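Local coordinates for RND efflux system, outer membrane lipoprotein, NodT family (Burkholderia mallei, PDB 6U94) that probably serves as the outer-membrane exit duct of a tripartite RND efflux pump, passing substrates from the periplasm to the cell exterior, at residues L64-R70 and V245-G249; Q57-L61 and P252-S256; L402-K406 and A426-L430; L266-F270 and R448-Y452. One frame throughout, in Å; residues are numbered along the deposited sequence.

Contact 1. Residues L64-R70 and V245-G249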
loop_
_atom_site.group_PDB
_atom_site.type_symbol
_atom_site.label_atom_id
_atom_site.label_comp_id
_atom_site.label_asym_id
_atom_site.label_seq_id
_atom_site.Cartn_x
_atom_site.Cartn_y
_atom_site.Cartn_z
ATOM N N LEU A 64 11.324 -15.644 6.728
ATOM C CA LEU A 64 12.772 -15.463 6.744
ATOM C C LEU A 64 13.146 -14.083 7.265
ATOM O O LEU A 64 14.148 -13.931 7.976
ATOM C CB LEU A 64 13.349 -15.687 5.346
ATOM C CG LEU A 64 13.109 -17.053 4.699
ATOM C CD1 LEU A 64 13.955 -17.213 3.440
ATOM C CD2 LEU A 64 13.374 -18.184 5.685
ATOM N N ALA A 65 12.354 -13.064 6.926
ATOM C CA ALA A 65 12.618 -11.725 7.439
ATOM C C ALA A 65 12.452 -11.674 8.953
ATOM O O ALA A 65 13.227 -11.006 9.647
ATOM C CB ALA A 65 11.695 -10.712 6.761
ATOM N N LEU A 66 11.450 -12.378 9.482
ATOM C CA LEU A 66 11.259 -12.416 10.928
ATOM C C LEU A 66 12.325 -13.270 11.609
ATOM O O LEU A 66 12.824 -12.907 12.680
ATOM C CB LEU A 66 9.862 -12.936 11.260
ATOM C CG LEU A 66 8.707 -11.969 11.022
ATOM C CD1 LEU A 66 7.381 -12.608 11.405
ATOM C CD2 LEU A 66 8.930 -10.680 11.798
ATOM N N ALA A 67 12.690 -14.402 11.001
ATOM C CA ALA A 67 13.658 -15.311 11.604
ATOM C C ALA A 67 15.086 -14.789 11.545
ATOM O O ALA A 67 15.982 -15.436 12.098
ATOM C CB ALA A 67 13.587 -16.683 10.931
ATOM N N ASN A 68 15.324 -13.653 10.893
ATOM C CA ASN A 68 16.669 -13.097 10.836
ATOM C C ASN A 68 17.151 -12.733 12.236
ATOM O O ASN A 68 16.387 -12.228 13.063
ATOM C CB ASN A 68 16.693 -11.872 9.922
ATOM C CG ASN A 68 18.089 -11.535 9.438
ATOM O OD1 ASN A 68 18.662 -10.515 9.820
ATOM N ND2 ASN A 68 18.648 -12.398 8.599
ATOM N N ASN A 69 18.427 -13.002 12.501
ATOM C CA ASN A 69 18.983 -12.816 13.835
ATOM C C ASN A 69 19.405 -11.381 14.118
ATOM O O ASN A 69 19.958 -11.120 15.192
ATOM C CB ASN A 69 20.174 -13.754 14.042
ATOM C CG ASN A 69 19.758 -15.208 14.139
ATOM O OD1 ASN A 69 18.610 -15.518 14.452
ATOM N ND2 ASN A 69 20.696 -16.110 13.878
ATOM N N ARG A 70 19.166 -10.451 13.197
ATOM C CA ARG A 70 19.488 -9.056 13.451
ATOM C C ARG A 70 18.646 -8.519 14.606
ATOM O O ARG A 70 17.571 -9.034 14.922
ATOM C CB ARG A 70 19.246 -8.214 12.200
ATOM C CG ARG A 70 17.774 -8.024 11.887
ATOM C CD ARG A 70 17.543 -7.574 10.455
ATOM N NE ARG A 70 16.331 -8.177 9.911
ATOM C CZ ARG A 70 15.935 -8.054 8.648
ATOM N NH1 ARG A 70 16.655 -7.344 7.790
ATOM N NH2 ARG A 70 14.818 -8.644 8.244
ATOM N N VAL A 245 17.458 -7.105 1.118
ATOM C CA VAL A 245 17.721 -6.371 2.351
ATOM C C VAL A 245 16.667 -6.697 3.401
ATOM O O VAL A 245 16.982 -6.875 4.585
ATOM C CB VAL A 245 17.784 -4.857 2.069
ATOM C CG1 VAL A 245 17.909 -4.073 3.370
ATOM C CG2 VAL A 245 18.940 -4.536 1.137
ATOM N N LEU A 246 15.403 -6.790 2.982
ATOM C CA LEU A 246 14.315 -6.972 3.940
ATOM C C LEU A 246 14.365 -8.344 4.598
ATOM O O LEU A 246 14.039 -8.479 5.783
ATOM C CB LEU A 246 12.969 -6.758 3.251
ATOM C CG LEU A 246 12.588 -5.300 3.000
ATOM C CD1 LEU A 246 11.292 -5.217 2.211
ATOM C CD2 LEU A 246 12.470 -4.553 4.319
ATOM N N ILE A 247 14.757 -9.379 3.850
ATOM C CA ILE A 247 14.858 -10.714 4.430
ATOM C C ILE A 247 16.231 -10.992 5.025
ATOM O O ILE A 247 16.413 -12.032 5.676
ATOM C CB ILE A 247 14.520 -11.805 3.395
ATOM C CG1 ILE A 247 15.520 -11.780 2.241
ATOM C CG2 ILE A 247 13.094 -11.630 2.883
ATOM C CD1 ILE A 247 15.422 -12.982 1.329
ATOM N N GLY A 248 17.200 -10.100 4.831
ATOM C CA GLY A 248 18.508 -10.253 5.431
ATOM C C GLY A 248 19.414 -11.266 4.770
ATOM O O GLY A 248 20.425 -11.649 5.371
ATOM N N GLY A 249 19.094 -11.710 3.558
ATOM C CA GLY A 249 19.909 -12.683 2.871
ATOM C C GLY A 249 19.514 -12.854 1.420
ATOM O O GLY A 249 18.626 -12.166 0.906
#

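Contact 2. Residues Q57-L61 and P252-S256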
loop_
_atom_site.group_PDB
_atom_site.type_symbol
_atom_site.label_atom_id
_atom_site.label_comp_id
_atom_site.label_asym_id
_atom_site.label_seq_id
_atom_site.Cartn_x
_atom_site.Cartn_y
_atom_site.Cartn_z
ATOM N N GLN A 57 4.762 -18.488 -1.413
ATOM C CA GLN A 57 6.076 -17.877 -1.582
ATOM C C GLN A 57 6.206 -16.611 -0.744
ATOM O O GLN A 57 7.242 -16.379 -0.109
ATOM C CB GLN A 57 6.331 -17.571 -3.058
ATOM C CG GLN A 57 7.706 -16.993 -3.333
ATOM C CD GLN A 57 8.822 -17.909 -2.864
ATOM O OE1 GLN A 57 9.016 -18.998 -3.404
ATOM N NE2 GLN A 57 9.560 -17.473 -1.847
ATOM N N LEU A 58 5.159 -15.781 -0.728
ATOM C CA LEU A 58 5.175 -14.582 0.103
ATOM C C LEU A 58 5.293 -14.940 1.580
ATOM O O LEU A 58 6.016 -14.275 2.332
ATOM C CB LEU A 58 3.918 -13.752 -0.154
ATOM C CG LEU A 58 3.736 -12.521 0.738
ATOM C CD1 LEU A 58 4.915 -11.573 0.598
ATOM C CD2 LEU A 58 2.440 -11.809 0.414
ATOM N N GLN A 59 4.597 -15.996 2.011
ATOM C CA GLN A 59 4.705 -16.436 3.398
ATOM C C GLN A 59 6.131 -16.846 3.736
ATOM O O GLN A 59 6.600 -16.623 4.859
ATOM C CB GLN A 59 3.742 -17.595 3.662
ATOM C CG GLN A 59 2.285 -17.194 3.789
ATOM C CD GLN A 59 1.428 -18.310 4.360
ATOM O OE1 GLN A 59 1.861 -19.459 4.440
ATOM N NE2 GLN A 59 0.210 -17.973 4.768
ATOM N N GLN A 60 6.835 -17.452 2.779
ATOM C CA GLN A 60 8.209 -17.876 3.027
ATOM C C GLN A 60 9.129 -16.678 3.232
ATOM O O GLN A 60 9.992 -16.696 4.117
ATOM C CB GLN A 60 8.705 -18.742 1.870
ATOM C CG GLN A 60 10.150 -19.192 2.000
ATOM C CD GLN A 60 10.590 -20.083 0.855
ATOM O OE1 GLN A 60 9.824 -20.345 -0.074
ATOM N NE2 GLN A 60 11.828 -20.559 0.917
ATOM N N LEU A 61 8.952 -15.626 2.431
ATOM C CA LEU A 61 9.814 -14.453 2.541
ATOM C C LEU A 61 9.631 -13.753 3.881
ATOM O O LEU A 61 10.611 -13.331 4.509
ATOM C CB LEU A 61 9.530 -13.492 1.388
ATOM C CG LEU A 61 9.879 -14.032 0.002
ATOM C CD1 LEU A 61 9.066 -13.324 -1.066
ATOM C CD2 LEU A 61 11.371 -13.883 -0.263
ATOM N N PRO A 252 15.362 -16.796 -2.137
ATOM C CA PRO A 252 15.189 -18.215 -2.466
ATOM C C PRO A 252 14.866 -18.413 -3.938
ATOM O O PRO A 252 14.341 -17.529 -4.616
ATOM C CB PRO A 252 14.020 -18.650 -1.573
ATOM C CG PRO A 252 13.290 -17.385 -1.256
ATOM C CD PRO A 252 14.340 -16.314 -1.192
ATOM N N ALA A 253 15.191 -19.615 -4.427
ATOM C CA ALA A 253 14.994 -19.932 -5.838
ATOM C C ALA A 253 13.525 -19.913 -6.240
ATOM O O ALA A 253 13.225 -19.821 -7.435
ATOM C CB ALA A 253 15.605 -21.298 -6.158
ATOM N N GLY A 254 12.605 -19.995 -5.277
ATOM C CA GLY A 254 11.194 -19.922 -5.611
ATOM C C GLY A 254 10.787 -18.573 -6.172
ATOM O O GLY A 254 9.889 -18.491 -7.014
ATOM N N VAL A 255 11.440 -17.500 -5.717
ATOM C CA VAL A 255 11.139 -16.164 -6.228
ATOM C C VAL A 255 11.425 -16.088 -7.723
ATOM O O VAL A 255 10.696 -15.432 -8.479
ATOM C CB VAL A 255 11.935 -15.104 -5.443
ATOM C CG1 VAL A 255 11.835 -13.742 -6.117
ATOM C CG2 VAL A 255 11.444 -15.028 -4.007
ATOM N N SER A 256 12.480 -16.771 -8.175
ATOM C CA SER A 256 12.869 -16.690 -9.578
ATOM C C SER A 256 11.805 -17.289 -10.491
ATOM O O SER A 256 11.590 -16.800 -11.606
ATOM C CB SER A 256 14.214 -17.388 -9.784
ATOM O OG SER A 256 14.280 -18.598 -9.048
#

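Contact 3. Residues L402-K406 and A426-L430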
loop_
_atom_site.group_PDB
_atom_site.type_symbol
_atom_site.label_atom_id
_atom_site.label_comp_id
_atom_site.label_asym_id
_atom_site.label_seq_id
_atom_site.Cartn_x
_atom_site.Cartn_y
_atom_site.Cartn_z
ATOM N N LEU A 402 -10.123 1.063 -26.425
ATOM C CA LEU A 402 -8.923 1.344 -27.208
ATOM C C LEU A 402 -8.497 0.128 -28.019
ATOM O O LEU A 402 -8.015 0.268 -29.148
ATOM C CB LEU A 402 -7.789 1.801 -26.292
ATOM C CG LEU A 402 -8.013 3.113 -25.537
ATOM C CD1 LEU A 402 -6.966 3.290 -24.453
ATOM C CD2 LEU A 402 -7.997 4.293 -26.492
ATOM N N ALA A 403 -8.662 -1.073 -27.458
ATOM C CA ALA A 403 -8.347 -2.289 -28.202
ATOM C C ALA A 403 -9.204 -2.400 -29.458
ATOM O O ALA A 403 -8.706 -2.744 -30.535
ATOM C CB ALA A 403 -8.539 -3.514 -27.311
ATOM N N GLU A 404 -10.503 -2.112 -29.333
ATOM C CA GLU A 404 -11.389 -2.173 -30.491
ATOM C C GLU A 404 -11.099 -1.040 -31.467
ATOM O O GLU A 404 -11.151 -1.238 -32.687
ATOM C CB GLU A 404 -12.848 -2.135 -30.034
ATOM C CG GLU A 404 -13.866 -1.998 -31.160
ATOM C CD GLU A 404 -14.011 -3.261 -31.998
ATOM O OE1 GLU A 404 -13.333 -4.269 -31.710
ATOM O OE2 GLU A 404 -14.818 -3.244 -32.949
ATOM N N THR A 405 -10.793 0.154 -30.952
ATOM C CA THR A 405 -10.439 1.267 -31.827
ATOM C C THR A 405 -9.219 0.931 -32.674
ATOM O O THR A 405 -9.214 1.153 -33.891
ATOM C CB THR A 405 -10.189 2.529 -31.007
ATOM O OG1 THR A 405 -11.377 2.869 -30.288
ATOM C CG2 THR A 405 -9.806 3.688 -31.918
ATOM N N LYS A 406 -8.177 0.380 -32.045
ATOM C CA LYS A 406 -6.997 -0.031 -32.794
ATOM C C LYS A 406 -7.331 -1.113 -33.815
ATOM O O LYS A 406 -6.706 -1.175 -34.879
ATOM C CB LYS A 406 -5.906 -0.516 -31.838
ATOM C CG LYS A 406 -4.622 -0.940 -32.536
ATOM C CD LYS A 406 -3.667 -1.642 -31.593
ATOM C CE LYS A 406 -2.655 -2.473 -32.365
ATOM N NZ LYS A 406 -3.312 -3.579 -33.120
ATOM N N ALA A 426 -3.924 5.147 -31.697
ATOM C CA ALA A 426 -4.668 4.204 -30.868
ATOM C C ALA A 426 -3.731 3.266 -30.112
ATOM O O ALA A 426 -3.951 2.984 -28.929
ATOM C CB ALA A 426 -5.648 3.407 -31.726
ATOM N N GLN A 427 -2.687 2.770 -30.782
ATOM C CA GLN A 427 -1.738 1.880 -30.121
ATOM C C GLN A 427 -1.018 2.591 -28.984
ATOM O O GLN A 427 -0.818 2.015 -27.907
ATOM C CB GLN A 427 -0.732 1.339 -31.140
ATOM C CG GLN A 427 0.294 0.363 -30.571
ATOM C CD GLN A 427 1.490 1.056 -29.937
ATOM O OE1 GLN A 427 1.775 2.219 -30.226
ATOM N NE2 GLN A 427 2.187 0.345 -29.059
ATOM N N ARG A 428 -0.613 3.843 -29.208
ATOM C CA ARG A 428 0.100 4.594 -28.181
ATOM C C ARG A 428 -0.781 4.837 -26.961
ATOM O O ARG A 428 -0.300 4.796 -25.820
ATOM C CB ARG A 428 0.603 5.911 -28.774
ATOM C CG ARG A 428 0.400 7.130 -27.895
ATOM C CD ARG A 428 0.729 8.415 -28.639
ATOM N NE ARG A 428 -0.454 9.040 -29.223
ATOM C CZ ARG A 428 -0.453 10.235 -29.804
ATOM N NH1 ARG A 428 0.670 10.934 -29.881
ATOM N NH2 ARG A 428 -1.573 10.734 -30.307
ATOM N N GLN A 429 -2.076 5.083 -27.177
ATOM C CA GLN A 429 -2.991 5.229 -26.051
ATOM C C GLN A 429 -3.270 3.889 -25.385
ATOM O O GLN A 429 -3.446 3.830 -24.162
ATOM C CB GLN A 429 -4.302 5.868 -26.508
ATOM C CG GLN A 429 -4.188 7.330 -26.885
ATOM C CD GLN A 429 -5.539 7.950 -27.184
ATOM O OE1 GLN A 429 -6.579 7.411 -26.804
ATOM N NE2 GLN A 429 -5.532 9.087 -27.870
ATOM N N LEU A 430 -3.317 2.808 -26.167
ATOM C CA LEU A 430 -3.578 1.491 -25.596
ATOM C C LEU A 430 -2.433 1.048 -24.692
ATOM O O LEU A 430 -2.658 0.595 -23.564
ATOM C CB LEU A 430 -3.809 0.475 -26.715
ATOM C CG LEU A 430 -3.973 -0.990 -26.302
ATOM C CD1 LEU A 430 -5.203 -1.174 -25.431
ATOM C CD2 LEU A 430 -4.044 -1.885 -27.530
#

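Contact 4. Residues L266-F270 and R448-Y452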
loop_
_atom_site.group_PDB
_atom_site.type_symbol
_atom_site.label_atom_id
_atom_site.label_comp_id
_atom_site.label_asym_id
_atom_site.label_seq_id
_atom_site.Cartn_x
_atom_site.Cartn_y
_atom_site.Cartn_z
ATOM N N LEU A 266 -2.918 -13.289 -3.999
ATOM C CA LEU A 266 -1.840 -13.421 -3.027
ATOM C C LEU A 266 -2.212 -12.912 -1.645
ATOM O O LEU A 266 -1.720 -13.450 -0.652
ATOM C CB LEU A 266 -0.587 -12.679 -3.509
ATOM C CG LEU A 266 0.106 -13.243 -4.753
ATOM C CD1 LEU A 266 -0.415 -12.583 -6.021
ATOM C CD2 LEU A 266 1.612 -13.086 -4.637
ATOM N N LEU A 267 -3.060 -11.893 -1.559
ATOM C CA LEU A 267 -3.589 -11.406 -0.296
ATOM C C LEU A 267 -4.992 -11.953 -0.077
ATOM O O LEU A 267 -5.757 -12.147 -1.025
ATOM C CB LEU A 267 -3.624 -9.876 -0.264
ATOM C CG LEU A 267 -2.322 -9.129 -0.549
ATOM C CD1 LEU A 267 -2.503 -7.638 -0.308
ATOM C CD2 LEU A 267 -1.195 -9.685 0.306
ATOM N N ALA A 268 -5.321 -12.208 1.183
ATOM C CA ALA A 268 -6.680 -12.576 1.538
ATOM C C ALA A 268 -7.515 -11.322 1.754
ATOM O O ALA A 268 -7.014 -10.284 2.199
ATOM C CB ALA A 268 -6.695 -13.447 2.796
ATOM N N GLU A 269 -8.796 -11.420 1.416
ATOM C CA GLU A 269 -9.699 -10.295 1.603
ATOM C C GLU A 269 -10.016 -10.107 3.082
ATOM O O GLU A 269 -10.071 -11.063 3.858
ATOM C CB GLU A 269 -10.987 -10.507 0.807
ATOM C CG GLU A 269 -11.912 -9.301 0.780
ATOM C CD GLU A 269 -11.206 -8.040 0.325
ATOM O OE1 GLU A 269 -10.742 -7.265 1.192
ATOM O OE2 GLU A 269 -11.105 -7.830 -0.903
ATOM N N PHE A 270 -10.212 -8.854 3.469
ATOM C CA PHE A 270 -10.550 -8.550 4.849
ATOM C C PHE A 270 -11.929 -9.113 5.180
ATOM O O PHE A 270 -12.874 -8.925 4.400
ATOM C CB PHE A 270 -10.521 -7.043 5.086
ATOM C CG PHE A 270 -9.151 -6.445 4.973
ATOM C CD1 PHE A 270 -8.239 -6.564 6.016
ATOM C CD2 PHE A 270 -8.771 -5.767 3.830
ATOM C CE1 PHE A 270 -6.970 -6.015 5.912
ATOM C CE2 PHE A 270 -7.510 -5.214 3.720
ATOM C CZ PHE A 270 -6.606 -5.337 4.763
ATOM N N ARG A 448 -4.183 -2.419 0.727
ATOM C CA ARG A 448 -4.612 -3.490 1.622
ATOM C C ARG A 448 -3.513 -3.828 2.620
ATOM O O ARG A 448 -3.792 -4.133 3.787
ATOM C CB ARG A 448 -5.008 -4.725 0.813
ATOM C CG ARG A 448 -6.197 -4.489 -0.112
ATOM C CD ARG A 448 -6.246 -5.491 -1.251
ATOM N NE ARG A 448 -6.551 -6.844 -0.795
ATOM C CZ ARG A 448 -6.963 -7.819 -1.600
ATOM N NH1 ARG A 448 -7.123 -7.585 -2.897
ATOM N NH2 ARG A 448 -7.222 -9.024 -1.112
ATOM N N VAL A 449 -2.255 -3.780 2.175
ATOM C CA VAL A 449 -1.125 -3.968 3.075
ATOM C C VAL A 449 -1.100 -2.869 4.129
ATOM O O VAL A 449 -0.871 -3.132 5.317
ATOM C CB VAL A 449 0.186 -4.016 2.271
ATOM C CG1 VAL A 449 1.391 -3.862 3.196
ATOM C CG2 VAL A 449 0.272 -5.316 1.487
ATOM N N THR A 450 -1.353 -1.624 3.717
ATOM C CA THR A 450 -1.360 -0.518 4.667
ATOM C C THR A 450 -2.515 -0.642 5.655
ATOM O O THR A 450 -2.365 -0.316 6.839
ATOM C CB THR A 450 -1.433 0.813 3.924
ATOM O OG1 THR A 450 -0.415 0.850 2.919
ATOM C CG2 THR A 450 -1.221 1.970 4.889
ATOM N N LEU A 451 -3.673 -1.115 5.191
ATOM C CA LEU A 451 -4.787 -1.340 6.103
ATOM C C LEU A 451 -4.488 -2.463 7.090
ATOM O O LEU A 451 -4.948 -2.418 8.238
ATOM C CB LEU A 451 -6.059 -1.643 5.315
ATOM C CG LEU A 451 -7.330 -1.873 6.137
ATOM C CD1 LEU A 451 -7.637 -0.672 7.026
ATOM C CD2 LEU A 451 -8.503 -2.189 5.223
ATOM N N TYR A 452 -3.725 -3.476 6.667
ATOM C CA TYR A 452 -3.276 -4.499 7.607
ATOM C C TYR A 452 -2.501 -3.883 8.768
ATOM O O TYR A 452 -2.591 -4.369 9.902
ATOM C CB TYR A 452 -2.411 -5.536 6.887
ATOM C CG TYR A 452 -1.568 -6.373 7.829
ATOM C CD1 TYR A 452 -0.258 -6.013 8.129
ATOM C CD2 TYR A 452 -2.083 -7.518 8.422
ATOM C CE1 TYR A 452 0.512 -6.772 8.999
ATOM C CE2 TYR A 452 -1.322 -8.282 9.287
ATOM C CZ TYR A 452 -0.024 -7.905 9.573
ATOM O OH TYR A 452 0.742 -8.661 10.431
#

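Contact 1. Residues L64-R70 and V245-G249
Arg70 reaches across to the C-terminal end of helix 211-247 and grips carbonyl oxygens of its last turn. NH2 donates to Leu246 O at 2.6 Å in an almost straight bond (177°), approaching that carbonyl from 33° outside its plane. NH1 makes a longer and more bent bond to Val245 O, 3.3 Å, this time within the carbonyl plane; the same oxygen also takes a weak bond from Gly248 N. NH2 also turns back on its own segment to Ala65 O, 3.2 Å away, close to the end of helix 56-67, so one guanidinium joins the ends of two helices. All three oxygens lie near its plane, which fixes the rotation of the group. The side chain starts with CG between the backbone N and carbonyl carbon (chi1 72°) and bends at chi3, which carries the guanidinium back under the turn at Asn68. Asn68 CG lies 3.8 Å above one guanidinium face, towards its rim, and its OD1 accepts a weak bond from Arg70 N. NH1 has a second partner, a salt bridge to Asp78 of helix 72-86. Beside this polar knot the backbones come very close: Ala65 CA is 3.9 Å from Ile247 CA, and the Ala65 methyl rests 3.4 Å from Leu246 O. Val170 of helix 156-203 covers both Ala65 and Leu246. Gly248 leaves the helix with positive phi and lies against Asn68. The arrangement is that of an arginine side chain binding the C-terminal carbonyls of a helix that ends at a glycine with positive phi.

Contact 2. Residues Q57-L61 and P252-S256
This is a van der Waals contact in which two glutamine amides and a leucine from the start of helix 56-67 pack on proline, glycine and valine of Pro252 and the short, weakly bonded helix 253-256, which follows the long helix 211-247. No hydrogen bond passes between the two segments. Leu61 and Gln57 meet Pro252 and Val255 at its centre. Leu61 sends CD2 into the angle between the two, 3.9 Å from Pro252 CD and equally far from Val255 CG2, and its side chain runs roughly perpendicular to that of the valine. On Val255 it is CG2, set beside the backbone N, that faces the helix, while CG1 takes no part. The Gln57 amide packs through OE1 and NE2. CG stands opposite the backbone N (chi1 -177°) and the chain then folds at chi2 (58°), laying the amide along the turn. OE1 packs directly on the alpha carbon of Gly254, 3.2 Å from CA, and NE2 sits 3.8 Å from both Pro252 CG and Val255 CG2. One turn further along, Gln60 is fully extended and slides past the proline ring in the opposite direction, with NE2 3.8 Å from Pro252 CB. Helix 156-203 lies against both segments, Tyr174 touching Gln57 and Leu61, and Leu177 touching Val255; Arg181 of the same helix bonds the carbonyl of Val255. Two short helical pieces packed together beside helix 156-203 are consistent with the largely helical periplasmic part of an outer membrane factor.

Contact 3. Residues L402-K406 and A426-L430
Apolar contacts between Leu402, Lys406, Ala426 and Leu430 dominate this pairing of two antiparallel helices, whose local axes approach to 8.9 Å with 159° between their directions. Leu430 places CD1 against the backbone of the partner helix, 4.0 Å from Leu402 CB and near Ala403 N. Its other methyl, CD2, meets Lys406 CD at 4.1 Å. This split follows from CG standing opposite the backbone N (chi1 175°), which swings the fork across to the other helix. Leu402 answers from its own side: CD1 lies 3.6 Å from Gln429 O, and CB backs the leucine opposite. At the other end of the contact the small Ala426 lets the backbones close in, its CB packing 3.8 Å from Lys406 CA, with Thr405 CG2 touching the same methyl more distantly.

Polar side chains contribute through their carbon atoms. The extended Lys406 lays its CB and CD along Ala426, Gln427 and Leu430, then turns at chi4 so that its ammonium leaves the interface for a salt bridge with Asp410, one turn along the same helix. Gln429 is also extended, crossing Leu402 at about a right angle; its OE1 is 3.4 Å from Leu402 CD2, a van der Waals contact, while its NE2 bonds weakly to Asp425 OD1. Thr405 OG1 bonds back to the carbonyl of Asp401. No hydrogen bond or salt bridge joins the segments; Thr405 and Lys406 find their polar partners along their own helix. The chemistry therefore implies cohesion by methyl and methylene packing, with lysine acting as an aliphatic spacer and its charge kept at the margin of this helical hairpin.

Contact 4. Residues L266-F270 and R448-Y452
Phe270 lies under Leu451, whose CD2 sits over one ring face 3.8 Å from the centroid and 21° off the normal, a CH-pi contact. The rim of the same ring points at the helix backbone: CZ comes to 3.2 Å from Arg448 O, an oxygen already bonded to Tyr452 N within the helix. With CG opposite its carbonyl carbon (chi1 -67°), the ring projects from the loop between helix and arginine stem, and CE2 touches Arg448 CB at 3.9 Å. Phe52 packs on it from outside the contact.

Arg448 runs the other way, bending at chi3 so that its guanidinium slots between loop residues. Leu267 CB lies over one face and Glu269 OE2 over the opposite one, 4.1 Å from NH2; OE2 stands well out of the guanidinium plane, so no N-H points at it and the pair interacts through charge alone, beyond salt-bridge range. Ala268 O is at the edge, 3.5 Å from NH2. Below, Leu267 CD1 meets Val449 CG2 at 4.0 Å. Glu269 is committed elsewhere, its OE1 accepting from Phe270 N and bridging to Arg385 of helix 362-415.

No hydrogen bond crosses the contact, and the buried Arg448 NE has no partner in the model. The chemistry implies that shape and hydrophobic cover hold loop to helix, while the carboxylate, salt-bridged to Arg385 and near Arg448, probably offsets the like charges of the two arginines.

Overall arrangement
From the N terminus, helix 56-67 supplies the first segment of both contact 2 and contact 1. Contact 1 closes a loop of about 175 residues onto the end of helix 211-247, and contact 2, reaching the turn just beyond, encloses it; the two touch through Ile247 and Leu61. The chain then enters the loop 266-270, which opens contact 4 and beside contact 2 packs Leu267 on Leu58. Contact 4 closes only near the end of helix 421-454. Within that span contact 3 closes a short connection of about 20 residues between helices 362-415 and 421-454, its centre about 33 Å from that of contact 4. Contacts 1 and 2 thus precede contacts 3 and 4 in series.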